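Local coordinates for protein transcriptional regulator, marR family, putative (Sulfolobus solfataricus, PDB 3F3X) that probably acts as a DNA-binding transcription factor of the MarR family, with a winged helix-turn-helix domain that would contact DNA, at residues A[71-83]-A[92-104]. Numbering follows the deposited sequence.
Sequences VDKLEAKGLVRRI and VIVEITPKGRQVL
Strands 80-85 and 92-96 pair here as an antiparallel beta hairpin, and the turn after helix 64-76 meets the start of helix 98-118. Arg81 and Glu95 form one hydrogen-bonded pair, Ile83 and Ile93 the next. Each pair exchanges two backbone N-H...O bonds. The side chains of Arg81 and Glu95 run side by side. Arg81 bends at chi3 (58°), and its NH1 reaches Glu95 OE1 at 3.0 Å in a salt bridge. The guanidinium and carboxylate planes stand 82° apart, and NH1 arrives from above the carboxylate. Thr97 CG2 lies over one guanidinium face, offset toward its rim. A water links Arg81 NH1 to Ile96 O. This hairpin is the wing of the winged helix-turn-helix fold of MarR proteins, in which it commonly approaches DNA. On the sheet face of Val80, Arg82 and Val94, opposite Arg81 and Glu95, Val94 CG1 packs against Val80 CB at 3.8 Å, and Met53 and Leu56 of helix 53-60 also touch Val94. Arg82 forms salt bridges through NH1 to Asp72 OD1 and through NE to Glu75 OE1, both in helix 64-76, and Arg82 CG rests 3.6 Å from Val92 CG1. At the base, Gly78 closes helix 64-76 in a Schellman motif. Thr97 OG1 donates to Gly78 O at 2.7 Å and accepts from Gly100 N as N-cap of helix 98-118. Thr97 N donates a hydrogen bond to Leu79 O. Leu79 CD2 packs on Lys99 CG (3.7 Å) and Val103 CG2 (3.8 Å). The extended Lys99 chain carries NZ to Lys77 O, 3.2 Å away.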
# COMPACT_ATOMS: atom_id res chain seq x y z
N VAL A 71 -13.56 3.64 13.78
CA VAL A 71 -13.93 4.37 14.99
C VAL A 71 -15.08 3.68 15.72
O VAL A 71 -15.12 3.67 16.95
CB VAL A 71 -14.33 5.83 14.66
CG1 VAL A 71 -14.86 6.54 15.90
CG2 VAL A 71 -13.11 6.58 14.10
N ASP A 72 -16.01 3.09 14.98
CA ASP A 72 -17.12 2.39 15.62
C ASP A 72 -16.58 1.33 16.57
O ASP A 72 -17.05 1.21 17.71
CB ASP A 72 -18.03 1.70 14.59
CG ASP A 72 -18.86 2.69 13.78
OD1 ASP A 72 -19.19 3.78 14.29
OD2 ASP A 72 -19.20 2.34 12.63
N LYS A 73 -15.60 0.56 16.12
CA LYS A 73 -15.03 -0.49 16.95
C LYS A 73 -14.19 0.09 18.08
O LYS A 73 -14.30 -0.35 19.23
CB LYS A 73 -14.19 -1.45 16.11
CG LYS A 73 -14.76 -2.86 16.07
CD LYS A 73 -14.21 -3.67 14.91
CE LYS A 73 -14.93 -5.01 14.81
NZ LYS A 73 -14.55 -5.77 13.59
N LEU A 74 -13.37 1.08 17.76
CA LEU A 74 -12.53 1.72 18.77
C LEU A 74 -13.37 2.33 19.89
O LEU A 74 -13.04 2.21 21.06
CB LEU A 74 -11.66 2.80 18.13
CG LEU A 74 -10.53 2.29 17.23
CD1 LEU A 74 -9.88 3.46 16.52
CD2 LEU A 74 -9.50 1.54 18.07
N GLU A 75 -14.47 2.98 19.52
CA GLU A 75 -15.31 3.60 20.54
C GLU A 75 -16.01 2.53 21.38
O GLU A 75 -16.17 2.69 22.58
CB GLU A 75 -16.34 4.55 19.91
CG GLU A 75 -17.25 5.20 20.94
CD GLU A 75 -17.92 6.46 20.44
OE1 GLU A 75 -18.36 6.49 19.26
OE2 GLU A 75 -18.03 7.43 21.23
N ALA A 76 -16.42 1.44 20.73
CA ALA A 76 -17.09 0.35 21.43
C ALA A 76 -16.13 -0.26 22.45
O ALA A 76 -16.56 -0.73 23.51
CB ALA A 76 -17.54 -0.71 20.42
N LYS A 77 -14.84 -0.24 22.13
CA LYS A 77 -13.81 -0.79 23.02
C LYS A 77 -13.38 0.23 24.07
O LYS A 77 -12.53 -0.06 24.91
CB LYS A 77 -12.57 -1.18 22.21
CG LYS A 77 -12.78 -2.22 21.14
CD LYS A 77 -11.51 -2.37 20.32
CE LYS A 77 -11.73 -3.32 19.16
NZ LYS A 77 -10.73 -4.41 19.15
N GLY A 78 -13.94 1.43 24.00
CA GLY A 78 -13.60 2.47 24.96
C GLY A 78 -12.22 3.08 24.76
O GLY A 78 -11.64 3.64 25.70
N LEU A 79 -11.68 2.98 23.55
CA LEU A 79 -10.36 3.53 23.26
C LEU A 79 -10.43 4.97 22.77
O LEU A 79 -9.48 5.73 22.90
CB LEU A 79 -9.64 2.65 22.24
CG LEU A 79 -9.54 1.18 22.68
CD1 LEU A 79 -8.69 0.42 21.68
CD2 LEU A 79 -8.94 1.09 24.09
N VAL A 80 -11.56 5.34 22.18
CA VAL A 80 -11.79 6.70 21.72
C VAL A 80 -13.27 6.98 21.93
O VAL A 80 -14.03 6.10 22.33
CB VAL A 80 -11.49 6.93 20.20
CG1 VAL A 80 -10.08 6.51 19.85
CG2 VAL A 80 -12.53 6.20 19.34
N ARG A 81 -13.66 8.22 21.68
CA ARG A 81 -15.06 8.59 21.78
C ARG A 81 -15.28 9.66 20.74
O ARG A 81 -14.34 10.37 20.36
CB ARG A 81 -15.42 9.15 23.17
CG ARG A 81 -14.87 10.54 23.49
CD ARG A 81 -15.53 11.09 24.77
NE ARG A 81 -15.31 10.21 25.91
CZ ARG A 81 -14.16 10.14 26.59
NH1 ARG A 81 -13.13 10.90 26.25
NH2 ARG A 81 -14.04 9.27 27.58
N ARG A 82 -16.51 9.76 20.26
CA ARG A 82 -16.85 10.80 19.30
C ARG A 82 -17.60 11.88 20.08
O ARG A 82 -18.47 11.57 20.90
CB ARG A 82 -17.75 10.24 18.19
CG ARG A 82 -16.97 9.69 17.00
CD ARG A 82 -17.86 8.89 16.06
NE ARG A 82 -18.27 7.64 16.68
CZ ARG A 82 -18.69 6.57 16.01
NH1 ARG A 82 -18.76 6.59 14.69
NH2 ARG A 82 -19.01 5.47 16.67
N ILE A 83 -17.23 13.13 19.84
CA ILE A 83 -17.88 14.26 20.48
C ILE A 83 -18.08 15.28 19.38
O ILE A 83 -17.49 15.18 18.31
CB ILE A 83 -17.03 14.88 21.61
CG1 ILE A 83 -15.62 15.18 21.10
CG2 ILE A 83 -17.01 13.95 22.83
CD1 ILE A 83 -14.73 15.88 22.11
N VAL A 92 -17.94 16.08 13.60
CA VAL A 92 -17.69 14.98 14.53
C VAL A 92 -16.20 14.94 14.85
O VAL A 92 -15.36 14.89 13.95
CB VAL A 92 -18.10 13.62 13.92
CG1 VAL A 92 -17.75 12.49 14.88
CG2 VAL A 92 -19.59 13.62 13.63
N ILE A 93 -15.87 14.96 16.14
CA ILE A 93 -14.49 14.92 16.59
C ILE A 93 -14.21 13.62 17.32
O ILE A 93 -15.06 13.13 18.08
CB ILE A 93 -14.20 16.09 17.56
CG1 ILE A 93 -14.44 17.43 16.87
CG2 ILE A 93 -12.77 15.99 18.07
CD1 ILE A 93 -13.54 17.68 15.68
N VAL A 94 -13.02 13.07 17.10
CA VAL A 94 -12.61 11.83 17.75
C VAL A 94 -11.58 12.19 18.81
O VAL A 94 -10.55 12.79 18.52
CB VAL A 94 -11.96 10.85 16.75
CG1 VAL A 94 -11.58 9.55 17.47
CG2 VAL A 94 -12.92 10.55 15.60
N GLU A 95 -11.88 11.84 20.05
CA GLU A 95 -10.99 12.11 21.17
C GLU A 95 -10.52 10.80 21.75
O GLU A 95 -11.32 9.88 21.95
CB GLU A 95 -11.73 12.92 22.24
CG GLU A 95 -10.93 13.11 23.53
CD GLU A 95 -11.72 13.85 24.60
OE1 GLU A 95 -12.91 13.53 24.80
OE2 GLU A 95 -11.14 14.75 25.25
N ILE A 96 -9.23 10.69 22.03
CA ILE A 96 -8.68 9.47 22.59
C ILE A 96 -9.02 9.44 24.09
O ILE A 96 -9.20 10.48 24.71
CB ILE A 96 -7.14 9.40 22.38
CG1 ILE A 96 -6.65 7.96 22.53
CG2 ILE A 96 -6.42 10.30 23.40
CD1 ILE A 96 -5.19 7.76 22.14
N THR A 97 -9.14 8.24 24.64
CA THR A 97 -9.46 8.07 26.06
C THR A 97 -8.19 7.62 26.77
O THR A 97 -7.22 7.20 26.13
CB THR A 97 -10.51 6.97 26.28
OG1 THR A 97 -9.94 5.71 25.93
CG2 THR A 97 -11.76 7.22 25.42
N PRO A 98 -8.17 7.70 28.11
CA PRO A 98 -6.97 7.27 28.85
C PRO A 98 -6.60 5.83 28.50
O PRO A 98 -5.42 5.49 28.38
CB PRO A 98 -7.39 7.44 30.30
CG PRO A 98 -8.27 8.67 30.23
CD PRO A 98 -9.12 8.37 29.01
N LYS A 99 -7.61 4.99 28.33
CA LYS A 99 -7.37 3.59 27.98
C LYS A 99 -6.75 3.54 26.58
O LYS A 99 -5.85 2.75 26.32
CB LYS A 99 -8.68 2.80 28.00
CG LYS A 99 -8.51 1.32 27.71
CD LYS A 99 -9.85 0.61 27.77
CE LYS A 99 -9.72 -0.85 27.40
NZ LYS A 99 -11.05 -1.51 27.37
N GLY A 100 -7.25 4.39 25.69
CA GLY A 100 -6.72 4.44 24.35
C GLY A 100 -5.24 4.83 24.34
O GLY A 100 -4.46 4.27 23.57
N ARG A 101 -4.85 5.78 25.18
CA ARG A 101 -3.46 6.20 25.25
C ARG A 101 -2.57 5.05 25.70
O ARG A 101 -1.45 4.88 25.22
CB ARG A 101 -3.28 7.39 26.20
CG ARG A 101 -3.91 8.69 25.70
CD ARG A 101 -3.54 9.86 26.60
NE ARG A 101 -4.23 11.09 26.21
CZ ARG A 101 -3.84 11.92 25.24
NH1 ARG A 101 -2.75 11.66 24.52
NH2 ARG A 101 -4.56 13.00 24.98
N GLN A 102 -3.09 4.24 26.62
CA GLN A 102 -2.34 3.10 27.12
C GLN A 102 -2.20 2.04 26.03
O GLN A 102 -1.12 1.47 25.85
CB GLN A 102 -3.05 2.52 28.35
CG GLN A 102 -2.51 1.19 28.83
CD GLN A 102 -3.08 0.78 30.18
OE1 GLN A 102 -4.28 0.93 30.44
NE2 GLN A 102 -2.22 0.26 31.05
N VAL A 103 -3.27 1.79 25.29
CA VAL A 103 -3.23 0.81 24.22
C VAL A 103 -2.30 1.28 23.11
O VAL A 103 -1.58 0.48 22.52
CB VAL A 103 -4.65 0.54 23.65
CG1 VAL A 103 -4.56 -0.29 22.38
CG2 VAL A 103 -5.47 -0.23 24.68
N LEU A 104 -2.31 2.58 22.83
CA LEU A 104 -1.43 3.12 21.80
C LEU A 104 0.04 2.84 22.14
O LEU A 104 0.83 2.49 21.26
CB LEU A 104 -1.63 4.62 21.64
CG LEU A 104 -0.60 5.33 20.76
CD1 LEU A 104 -0.58 4.72 19.36
CD2 LEU A 104 -0.94 6.82 20.69
O HOH W 1 -10.24 11.31 27.16